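Local coordinates for sugar isomerase (Sinorhizobium meliloti, PDB 3QC0), which binds a zinc ion in a xylose isomerase-like TIM barrel and probably isomerises a sugar, at residues H203-W208 against G243-E248; I176-V181 against I227-I232; G6-L11 against I32-P37; R219-D224 against A265-R270. One frame throughout, in Å; residues are numbered along the deposited sequence.

Contact 1: H203-W208 against G243-E248; sequences HHICDW and GAQEVE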
# COMPACT_ATOMS: atom_id res chain seq x y z
N HIS A 203 -17.71 -0.55 -8.95
CA HIS A 203 -17.43 -0.98 -7.58
C HIS A 203 -17.04 -2.43 -7.62
O HIS A 203 -17.87 -3.29 -8.01
CB HIS A 203 -18.68 -0.76 -6.72
CG HIS A 203 -18.55 -1.22 -5.31
ND1 HIS A 203 -19.65 -1.42 -4.50
CD2 HIS A 203 -17.46 -1.50 -4.54
CE1 HIS A 203 -19.24 -1.79 -3.29
NE2 HIS A 203 -17.92 -1.89 -3.30
N HIS A 204 -15.78 -2.73 -7.30
CA HIS A 204 -15.28 -4.09 -7.32
C HIS A 204 -15.17 -4.60 -5.90
O HIS A 204 -14.67 -3.89 -5.00
CB HIS A 204 -13.91 -4.23 -7.99
CG HIS A 204 -13.82 -3.61 -9.34
ND1 HIS A 204 -12.62 -3.45 -10.01
CD2 HIS A 204 -14.79 -3.12 -10.16
CE1 HIS A 204 -12.87 -2.87 -11.19
NE2 HIS A 204 -14.18 -2.68 -11.30
N ILE A 205 -15.58 -5.86 -5.72
CA ILE A 205 -15.59 -6.50 -4.42
C ILE A 205 -14.79 -7.80 -4.37
O ILE A 205 -14.59 -8.46 -5.38
CB ILE A 205 -17.02 -6.73 -3.89
CG1 ILE A 205 -17.83 -7.58 -4.87
CG2 ILE A 205 -17.68 -5.39 -3.57
CD1 ILE A 205 -19.20 -8.06 -4.25
N CYS A 206 -14.33 -8.10 -3.15
CA CYS A 206 -13.42 -9.20 -2.81
C CYS A 206 -13.05 -8.90 -1.35
O CYS A 206 -13.75 -8.12 -0.70
CB CYS A 206 -12.19 -9.26 -3.72
SG CYS A 206 -11.22 -7.76 -3.70
N ASP A 207 -12.01 -9.53 -0.84
CA ASP A 207 -11.62 -9.27 0.52
C ASP A 207 -10.11 -9.29 0.70
O ASP A 207 -9.38 -9.84 -0.14
CB ASP A 207 -12.29 -10.28 1.49
CG ASP A 207 -12.78 -9.64 2.79
OD1 ASP A 207 -12.19 -8.59 3.23
OD2 ASP A 207 -13.74 -10.18 3.42
N TRP A 208 -9.68 -8.67 1.79
CA TRP A 208 -8.29 -8.62 2.21
C TRP A 208 -8.06 -9.63 3.31
O TRP A 208 -8.61 -9.49 4.40
CB TRP A 208 -7.91 -7.19 2.66
CG TRP A 208 -6.43 -7.11 2.99
CD1 TRP A 208 -5.83 -7.46 4.18
CD2 TRP A 208 -5.37 -6.72 2.12
NE1 TRP A 208 -4.48 -7.25 4.11
CE2 TRP A 208 -4.17 -6.81 2.85
CE3 TRP A 208 -5.31 -6.23 0.84
CZ2 TRP A 208 -2.95 -6.49 2.30
CZ3 TRP A 208 -4.10 -5.93 0.28
CH2 TRP A 208 -2.93 -6.03 1.02
N GLY A 243 -24.96 0.91 -9.03
CA GLY A 243 -24.60 -0.15 -9.97
C GLY A 243 -24.20 -1.45 -9.30
O GLY A 243 -24.01 -1.53 -8.06
N ALA A 244 -24.00 -2.47 -10.12
CA ALA A 244 -23.72 -3.79 -9.63
C ALA A 244 -22.35 -3.83 -8.96
O ALA A 244 -21.44 -3.06 -9.31
CB ALA A 244 -23.77 -4.81 -10.75
N GLN A 245 -22.23 -4.74 -8.01
CA GLN A 245 -20.96 -4.98 -7.36
C GLN A 245 -20.30 -6.09 -8.14
O GLN A 245 -20.91 -7.15 -8.35
CB GLN A 245 -21.18 -5.39 -5.90
CG GLN A 245 -21.85 -4.31 -5.09
CD GLN A 245 -22.13 -4.75 -3.66
OE1 GLN A 245 -21.23 -5.17 -2.95
NE2 GLN A 245 -23.38 -4.66 -3.24
N GLU A 246 -19.06 -5.85 -8.57
CA GLU A 246 -18.33 -6.73 -9.46
C GLU A 246 -17.29 -7.55 -8.68
O GLU A 246 -16.33 -6.97 -8.12
CB GLU A 246 -17.66 -5.86 -10.53
CG GLU A 246 -16.81 -6.63 -11.53
CD GLU A 246 -16.05 -5.71 -12.44
OE1 GLU A 246 -16.69 -4.82 -13.04
OE2 GLU A 246 -14.83 -5.88 -12.55
N VAL A 247 -17.50 -8.85 -8.60
CA VAL A 247 -16.60 -9.75 -7.90
C VAL A 247 -15.34 -10.03 -8.68
O VAL A 247 -15.35 -10.61 -9.75
CB VAL A 247 -17.24 -11.07 -7.55
CG1 VAL A 247 -16.23 -12.00 -6.86
CG2 VAL A 247 -18.53 -10.81 -6.73
N GLU A 248 -14.22 -9.58 -8.13
CA GLU A 248 -12.94 -9.71 -8.79
C GLU A 248 -11.96 -10.32 -7.80
O GLU A 248 -11.43 -9.66 -6.91
CB GLU A 248 -12.44 -8.35 -9.30
CG GLU A 248 -11.14 -8.45 -10.06
CD GLU A 248 -10.64 -7.12 -10.53
OE1 GLU A 248 -10.92 -6.14 -9.86
OE2 GLU A 248 -10.02 -7.07 -11.61
O HOH W 1 -19.41 -1.97 -10.82
O HOH W 2 -15.54 -2.47 -13.84

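Contact 2: I176-V181 against I227-I232; sequences IDVYHV and IDLKGI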
# COMPACT_ATOMS: atom_id res chain seq x y z
N ILE A 176 -13.86 1.89 -8.11
CA ILE A 176 -13.53 1.73 -6.69
C ILE A 176 -13.49 0.25 -6.35
O ILE A 176 -14.53 -0.40 -6.28
CB ILE A 176 -14.50 2.52 -5.76
CG1 ILE A 176 -14.59 4.02 -6.15
CG2 ILE A 176 -14.07 2.34 -4.27
CD1 ILE A 176 -15.66 4.79 -5.36
N ASP A 177 -12.27 -0.28 -6.20
CA ASP A 177 -12.05 -1.70 -5.91
C ASP A 177 -11.60 -1.78 -4.47
O ASP A 177 -10.61 -1.16 -4.10
CB ASP A 177 -11.00 -2.23 -6.88
CG ASP A 177 -10.69 -3.71 -6.71
OD1 ASP A 177 -10.80 -4.22 -5.59
OD2 ASP A 177 -10.32 -4.34 -7.74
N VAL A 178 -12.39 -2.45 -3.65
CA VAL A 178 -12.14 -2.48 -2.21
C VAL A 178 -10.74 -2.99 -1.91
O VAL A 178 -10.13 -2.56 -0.92
CB VAL A 178 -13.19 -3.32 -1.46
CG1 VAL A 178 -14.60 -2.66 -1.67
CG2 VAL A 178 -13.19 -4.80 -1.88
N TYR A 179 -10.20 -3.87 -2.75
CA TYR A 179 -8.87 -4.41 -2.49
C TYR A 179 -7.83 -3.30 -2.47
O TYR A 179 -6.90 -3.29 -1.71
CB TYR A 179 -8.45 -5.45 -3.54
CG TYR A 179 -7.42 -6.43 -3.04
CD1 TYR A 179 -7.75 -7.38 -2.07
CD2 TYR A 179 -6.11 -6.42 -3.51
CE1 TYR A 179 -6.81 -8.28 -1.59
CE2 TYR A 179 -5.16 -7.34 -3.05
CZ TYR A 179 -5.52 -8.27 -2.08
OH TYR A 179 -4.61 -9.20 -1.63
N HIS A 180 -8.01 -2.34 -3.37
CA HIS A 180 -7.02 -1.31 -3.60
C HIS A 180 -7.16 -0.13 -2.65
O HIS A 180 -6.18 0.62 -2.47
CB HIS A 180 -7.14 -0.80 -5.04
CG HIS A 180 -6.89 -1.85 -6.06
ND1 HIS A 180 -5.85 -2.74 -5.95
CD2 HIS A 180 -7.54 -2.15 -7.22
CE1 HIS A 180 -5.88 -3.57 -6.98
NE2 HIS A 180 -6.89 -3.23 -7.77
N VAL A 181 -8.38 0.08 -2.12
CA VAL A 181 -8.67 1.32 -1.37
C VAL A 181 -9.11 1.16 0.09
O VAL A 181 -9.21 2.17 0.78
CB VAL A 181 -9.79 2.17 -2.12
CG1 VAL A 181 -9.46 2.40 -3.58
CG2 VAL A 181 -11.21 1.52 -1.97
N ILE A 227 -12.24 -6.61 5.33
CA ILE A 227 -12.80 -5.38 4.80
C ILE A 227 -14.23 -5.18 5.25
O ILE A 227 -15.02 -6.11 5.23
CB ILE A 227 -12.74 -5.33 3.24
CG1 ILE A 227 -11.28 -5.42 2.76
CG2 ILE A 227 -13.43 -4.06 2.71
CD1 ILE A 227 -11.10 -5.33 1.26
N ASP A 228 -14.55 -3.97 5.67
CA ASP A 228 -15.93 -3.61 6.01
C ASP A 228 -16.68 -3.36 4.71
O ASP A 228 -16.95 -2.20 4.35
CB ASP A 228 -15.89 -2.39 6.91
CG ASP A 228 -17.26 -1.87 7.33
OD1 ASP A 228 -18.30 -2.50 7.05
OD2 ASP A 228 -17.31 -0.76 7.98
N LEU A 229 -16.99 -4.46 3.99
CA LEU A 229 -17.64 -4.40 2.68
C LEU A 229 -18.98 -3.67 2.79
O LEU A 229 -19.30 -2.80 1.97
CB LEU A 229 -17.80 -5.80 2.09
CG LEU A 229 -16.49 -6.50 1.72
CD1 LEU A 229 -16.69 -8.02 1.48
CD2 LEU A 229 -15.81 -5.79 0.51
N LYS A 230 -19.75 -4.02 3.81
CA LYS A 230 -21.06 -3.41 4.04
C LYS A 230 -20.94 -1.90 4.17
O LYS A 230 -21.67 -1.15 3.54
CB LYS A 230 -21.69 -4.03 5.30
CG LYS A 230 -23.02 -3.50 5.81
CD LYS A 230 -23.27 -3.99 7.32
CE LYS A 230 -24.74 -4.21 7.71
NZ LYS A 230 -24.94 -5.09 8.96
N GLY A 231 -19.98 -1.45 4.98
CA GLY A 231 -19.77 -0.02 5.19
C GLY A 231 -19.34 0.75 3.94
O GLY A 231 -19.83 1.84 3.65
N ILE A 232 -18.42 0.18 3.18
CA ILE A 232 -17.98 0.80 1.95
C ILE A 232 -19.19 0.91 0.98
O ILE A 232 -19.40 1.96 0.38
CB ILE A 232 -16.80 0.03 1.31
CG1 ILE A 232 -15.52 0.16 2.17
CG2 ILE A 232 -16.55 0.49 -0.14
CD1 ILE A 232 -14.35 -0.69 1.69

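Contact 3: G6-L11 against I32-P37; sequences GLSINL and ITAIAP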
# COMPACT_ATOMS: atom_id res chain seq x y z
N GLY A 6 -28.03 -6.94 -8.94
CA GLY A 6 -26.88 -6.15 -8.44
C GLY A 6 -25.52 -6.81 -8.33
O GLY A 6 -24.63 -6.22 -7.71
N LEU A 7 -25.37 -8.02 -8.85
CA LEU A 7 -24.12 -8.78 -8.82
C LEU A 7 -23.54 -8.93 -10.24
O LEU A 7 -24.24 -9.33 -11.18
CB LEU A 7 -24.33 -10.16 -8.20
CG LEU A 7 -23.10 -11.06 -8.04
CD1 LEU A 7 -22.01 -10.34 -7.18
CD2 LEU A 7 -23.48 -12.41 -7.43
N SER A 8 -22.25 -8.64 -10.38
CA SER A 8 -21.49 -8.88 -11.59
C SER A 8 -20.30 -9.76 -11.24
O SER A 8 -19.78 -9.67 -10.11
CB SER A 8 -21.03 -7.52 -12.17
OG SER A 8 -20.27 -7.69 -13.34
N ILE A 9 -19.84 -10.58 -12.17
CA ILE A 9 -18.63 -11.38 -11.97
C ILE A 9 -17.55 -10.90 -12.94
O ILE A 9 -17.71 -10.94 -14.16
CB ILE A 9 -18.88 -12.90 -12.17
CG1 ILE A 9 -19.99 -13.40 -11.23
CG2 ILE A 9 -17.58 -13.70 -12.03
CD1 ILE A 9 -19.68 -13.42 -9.75
N ASN A 10 -16.45 -10.40 -12.39
CA ASN A 10 -15.26 -10.15 -13.18
C ASN A 10 -14.70 -11.53 -13.49
O ASN A 10 -14.50 -12.34 -12.59
CB ASN A 10 -14.28 -9.26 -12.41
CG ASN A 10 -13.07 -8.95 -13.18
OD1 ASN A 10 -12.30 -9.86 -13.57
ND2 ASN A 10 -12.77 -7.63 -13.31
N LEU A 11 -14.48 -11.83 -14.77
CA LEU A 11 -14.16 -13.18 -15.17
C LEU A 11 -12.77 -13.63 -14.75
O LEU A 11 -12.43 -14.79 -14.84
CB LEU A 11 -14.34 -13.33 -16.68
CG LEU A 11 -15.76 -13.03 -17.18
CD1 LEU A 11 -15.92 -13.45 -18.68
CD2 LEU A 11 -16.85 -13.66 -16.33
N ILE A 32 -26.90 -14.69 -12.93
CA ILE A 32 -26.02 -13.51 -13.00
C ILE A 32 -26.04 -13.01 -14.44
O ILE A 32 -25.73 -13.78 -15.37
CB ILE A 32 -24.59 -13.80 -12.47
CG1 ILE A 32 -24.63 -14.07 -10.96
CG2 ILE A 32 -23.64 -12.62 -12.76
CD1 ILE A 32 -23.44 -14.86 -10.47
N THR A 33 -26.43 -11.75 -14.64
CA THR A 33 -26.48 -11.17 -15.99
C THR A 33 -25.51 -10.01 -16.24
O THR A 33 -25.70 -9.21 -17.17
CB THR A 33 -27.91 -10.69 -16.34
OG1 THR A 33 -28.34 -9.73 -15.37
CG2 THR A 33 -28.90 -11.88 -16.40
N ALA A 34 -24.49 -9.89 -15.39
CA ALA A 34 -23.49 -8.87 -15.58
C ALA A 34 -22.13 -9.50 -15.35
O ALA A 34 -21.96 -10.30 -14.43
CB ALA A 34 -23.72 -7.73 -14.58
N ILE A 35 -21.17 -9.14 -16.20
CA ILE A 35 -19.83 -9.66 -16.18
C ILE A 35 -18.85 -8.51 -16.41
O ILE A 35 -19.23 -7.43 -16.85
CB ILE A 35 -19.61 -10.78 -17.25
CG1 ILE A 35 -19.89 -10.28 -18.69
CG2 ILE A 35 -20.52 -11.99 -16.94
CD1 ILE A 35 -19.22 -11.12 -19.74
N ALA A 36 -17.58 -8.79 -16.14
CA ALA A 36 -16.48 -7.94 -16.58
C ALA A 36 -15.39 -8.85 -17.12
O ALA A 36 -14.64 -9.45 -16.35
CB ALA A 36 -15.97 -7.05 -15.42
N PRO A 37 -15.33 -9.00 -18.45
CA PRO A 37 -14.29 -9.80 -19.04
C PRO A 37 -12.99 -9.03 -19.23
O PRO A 37 -12.97 -7.79 -19.14
CB PRO A 37 -14.86 -10.16 -20.40
CG PRO A 37 -15.59 -8.90 -20.80
CD PRO A 37 -16.17 -8.36 -19.48

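Contact 4: R219-D224 against A265-R270; sequences RGMMGD and ATCVER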
# COMPACT_ATOMS: atom_id res chain seq x y z
N ARG A 219 -6.19 -12.55 -3.25
CA ARG A 219 -7.42 -11.88 -2.86
C ARG A 219 -8.38 -12.87 -2.21
O ARG A 219 -8.41 -14.06 -2.59
CB ARG A 219 -8.15 -11.23 -4.03
CG ARG A 219 -7.36 -10.20 -4.80
CD ARG A 219 -8.29 -9.40 -5.68
NE ARG A 219 -7.63 -8.34 -6.40
CZ ARG A 219 -8.25 -7.31 -6.98
NH1 ARG A 219 -9.58 -7.26 -7.03
NH2 ARG A 219 -7.54 -6.36 -7.56
N GLY A 220 -9.18 -12.38 -1.28
CA GLY A 220 -10.15 -13.20 -0.56
C GLY A 220 -11.53 -13.16 -1.15
O GLY A 220 -11.93 -12.17 -1.80
N MSE A 221 -12.27 -14.26 -0.97
CA MSE A 221 -13.69 -14.25 -1.14
C MSE A 221 -14.28 -13.31 -0.08
O MSE A 221 -13.85 -13.30 1.08
CB MSE A 221 -14.21 -15.68 -0.94
CG MSE A 221 -15.70 -15.86 -1.03
SE MSE A 221 -16.54 -15.41 -2.70
CE MSE A 221 -15.71 -16.94 -3.67
N MSE A 222 -15.29 -12.58 -0.48
CA MSE A 222 -15.96 -11.65 0.42
C MSE A 222 -16.39 -12.35 1.69
O MSE A 222 -17.09 -13.35 1.64
CB MSE A 222 -17.20 -11.05 -0.22
CG MSE A 222 -16.97 -10.15 -1.37
SE MSE A 222 -16.72 -11.04 -3.09
CE MSE A 222 -18.34 -12.03 -3.25
N GLY A 223 -16.03 -11.80 2.84
CA GLY A 223 -16.33 -12.38 4.15
C GLY A 223 -15.24 -13.24 4.75
O GLY A 223 -15.32 -13.58 5.94
N ASP A 224 -14.25 -13.63 3.96
CA ASP A 224 -13.14 -14.42 4.46
C ASP A 224 -12.05 -13.51 5.02
O ASP A 224 -11.12 -13.99 5.70
CB ASP A 224 -12.53 -15.31 3.37
CG ASP A 224 -13.36 -16.57 3.07
OD1 ASP A 224 -14.35 -16.83 3.80
OD2 ASP A 224 -12.93 -17.33 2.16
N ALA A 265 -21.39 -20.03 -7.11
CA ALA A 265 -22.33 -20.26 -6.02
C ALA A 265 -21.91 -19.55 -4.74
O ALA A 265 -22.75 -18.90 -4.09
CB ALA A 265 -22.50 -21.78 -5.76
N THR A 266 -20.62 -19.66 -4.40
CA THR A 266 -20.09 -19.03 -3.17
C THR A 266 -20.13 -17.51 -3.34
O THR A 266 -20.54 -16.82 -2.40
CB THR A 266 -18.68 -19.55 -2.86
OG1 THR A 266 -18.71 -21.00 -2.78
CG2 THR A 266 -18.10 -18.92 -1.56
N CYS A 267 -19.77 -16.98 -4.52
CA CYS A 267 -19.91 -15.53 -4.73
C CYS A 267 -21.33 -15.07 -4.49
O CYS A 267 -21.53 -14.05 -3.90
CB CYS A 267 -19.50 -15.04 -6.12
SG CYS A 267 -17.82 -15.33 -6.57
N VAL A 268 -22.33 -15.80 -4.96
CA VAL A 268 -23.71 -15.35 -4.74
C VAL A 268 -24.08 -15.39 -3.24
O VAL A 268 -24.72 -14.47 -2.75
CB VAL A 268 -24.73 -16.22 -5.54
CG1 VAL A 268 -26.16 -15.94 -5.06
CG2 VAL A 268 -24.57 -15.97 -7.04
N GLU A 269 -23.68 -16.45 -2.54
CA GLU A 269 -23.97 -16.58 -1.12
C GLU A 269 -23.31 -15.44 -0.34
O GLU A 269 -23.94 -14.80 0.51
CB GLU A 269 -23.47 -17.92 -0.58
CG GLU A 269 -23.74 -18.17 0.87
CD GLU A 269 -25.21 -18.31 1.22
OE1 GLU A 269 -25.99 -18.63 0.36
OE2 GLU A 269 -25.57 -18.11 2.38
N ARG A 270 -22.03 -15.20 -0.65
CA ARG A 270 -21.27 -14.19 0.11
C ARG A 270 -21.73 -12.79 -0.24
O ARG A 270 -21.76 -11.91 0.60
CB ARG A 270 -19.79 -14.32 -0.12
CG ARG A 270 -19.14 -15.61 0.43
CD ARG A 270 -19.46 -15.90 1.90
NE ARG A 270 -18.71 -17.08 2.35
CZ ARG A 270 -17.44 -17.07 2.76
NH1 ARG A 270 -16.74 -15.94 2.78
NH2 ARG A 270 -16.87 -18.21 3.15

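Contact 1: H203-W208 against G243-E248
His204 and Glu248 meet at the zinc ion: ND1 of His204 and OE1 of Glu248 are both ligands of the metal, which brings these two atoms within 3.2 Å without a hydrogen bond between them. Glu142 and Asp177 complete the protein ligands. The imidazole and the Glu248 carboxylate are steeply turned against each other, their planes 79° apart. A second glutamate lies over the imidazole: Glu246 runs beside His204 in the same direction and stacks its carboxylate on one face of the ring, with OE2 3.5 Å from NE2 and offset toward the rim. Water 2 donates to Glu246 OE1 and accepts from His204 NE2 at 2.9 Å, so the ring has metal on one nitrogen and water on the other. Glu246 is held in turn by Thr62 and Asn10. The backbones carrying these side chains form the last beta-alpha-beta unit of the TIM barrel, strand 200-205 pairing in parallel with strand 245-247 through helix 229-238. Glu246 N donates to His203 O at 2.9 Å, Ile205 N to Glu246 O at 2.7 Å, and Glu248 N to Ile205 O at 3.0 Å. On the face away from the metal, CD1 of Ile205 packs on CG2 of Val247 at 3.8 Å, and the His203 ring lies alongside the Gln245 side chain, ring and amide planes only 8° apart. His203 and Gln245 both reach helix 229-238, which covers this side.

Contact 2: I176-V181 against I227-I232
At the C-terminal end of barrel strand 172-177, where Asp177 reaches the zinc ion, a short helix begins with Val178 and packs against the start of helix 229-238. Val178 fills the contact, touching three aliphatic side chains. Chi1 of -62° puts its CG1 anti to the carbonyl carbon, and CG2 then lies between the backbone N and the carbonyl carbon; CG2 meets CD2 of Leu229 at 3.7 Å and CD1 of Ile227 at 3.8 Å. The other branch, CG1, reaches CD1 of Ile232 at 3.9 Å. Val178 and Leu229 cross at about a right angle, and the Ile227 methyl CD1 also comes within 3.7 Å of the carbonyl oxygen Val178 O. No hydrogen bond links the two segments; each helix start is capped from within. Asp177, the N-cap of the first, accepts from Tyr179 N through OD1 at 2.9 Å, while its OD2 binds the metal, so one carboxylate serves helix and zinc together. Asp228 caps the second helix, with Gly231 N 2.9 Å from its OD1 and well above the carboxylate plane. Around this apolar patch, Val178 also touches His203 of strand 200-205, Leu229 leans on Met222 of the preceding loop, and Ile232 and Val181 both pack on Leu187 of helix 187-196.

Contact 3: G6-L11 against I32-P37
Ile32 opens the contact by laying CD1 against Leu7 and Ile9, 3.9 Å from Leu7 CD2 and 3.8 Å from Ile9 CG1. It lies just ahead of strand 34-36, which pairs in parallel with strand 7-10 in the first beta-alpha-beta unit of the TIM barrel; helix 20-29 makes the crossover and, with helix 260-274, covers Ile9 and Ile32. At Ala34 the backbone pairing starts, Ile9 N donating to Ala34 O at 3.1 Å. The methyl CB of Ala34 meets Ser8 CB at 3.6 Å; the Ser8 hydroxyl has its hydrogen-bond partner in Thr62, on the next strand. Ile35 turns to the helix side, where its CG2 packs on CD2 of Leu11. Ala36 returns to the barrel interior and grips strand 7-10 twice through its backbone: Ala36 N donates to Ile9 O at 2.9 Å, and Leu11 N to Ala36 O at 2.9 Å. Beside the Ala36 methyl lies Asn10, CG anti to the backbone N (chi1 -179°), whose ND2 is hydrogen-bonded to Glu246 OE2 and whose OD1 accepts from Trp38 and Ala12. Pro37 leaves the strand, its ring atom CB resting 3.9 Å from CD1 of Leu11.

Contact 4: R219-D224 against A265-R270
Arg270 and Asp224 form a salt bridge that rests on one carboxylate oxygen: NH1 and NH2 of Arg270 both donate to Asp224 OD1, at 2.7 and 2.9 Å. Both reach OD1 from the same face of the carboxylate, and the oxygen lies in the guanidinium plane while the two planes stand 70° apart. NH1 has a further acceptor in the carbonyl oxygen Met222 O, 2.9 Å away at the guanidinium edge. This carbonyl belongs to a type II beta turn, Met221 to Asp224, closed by the bond from Asp224 N to Met221 O; Gly223 takes its third position with a positive phi of 95°. The turn sits in the loop between barrel strand 200-205 and helix 229-238, so Arg270 joins that loop to helix 260-274, the last helix of the TIM barrel. Apolar contacts come from two selenomethionines. Met221 sends CG over one face of the guanidinium and within 3.7 Å of Arg270 CG, then bends to bring CE 3.8 Å from Thr266 CG2 and 3.9 Å from Cys267 SG. Met222, likewise bent, directs its CE onto the backbone, 3.8 Å from Cys267 O. Met222 and Cys267 both also touch Val247 of barrel strand 245-247.

From the N terminus, contact 3 closes first, pairing the first two barrel strands across helix 20-29, and it is complete before the others open. Contact 2 opens next at 176-181; its span to 227-232 crosses that of contact 1, which runs from 203-208 to 243-248 and pairs the last two strands. Contact 4, opening at 219-224, crosses both and ends on the C-terminal helix. The ring is sealed where strand 245-247 meets strand 7-10, with Gln245 N close to Gly6 O, joining contacts 1 and 3. Arg219 of contact 4 forms a salt bridge with Asp177 of contact 2, while Val268 packs on Leu7 and Ile32 of contact 3.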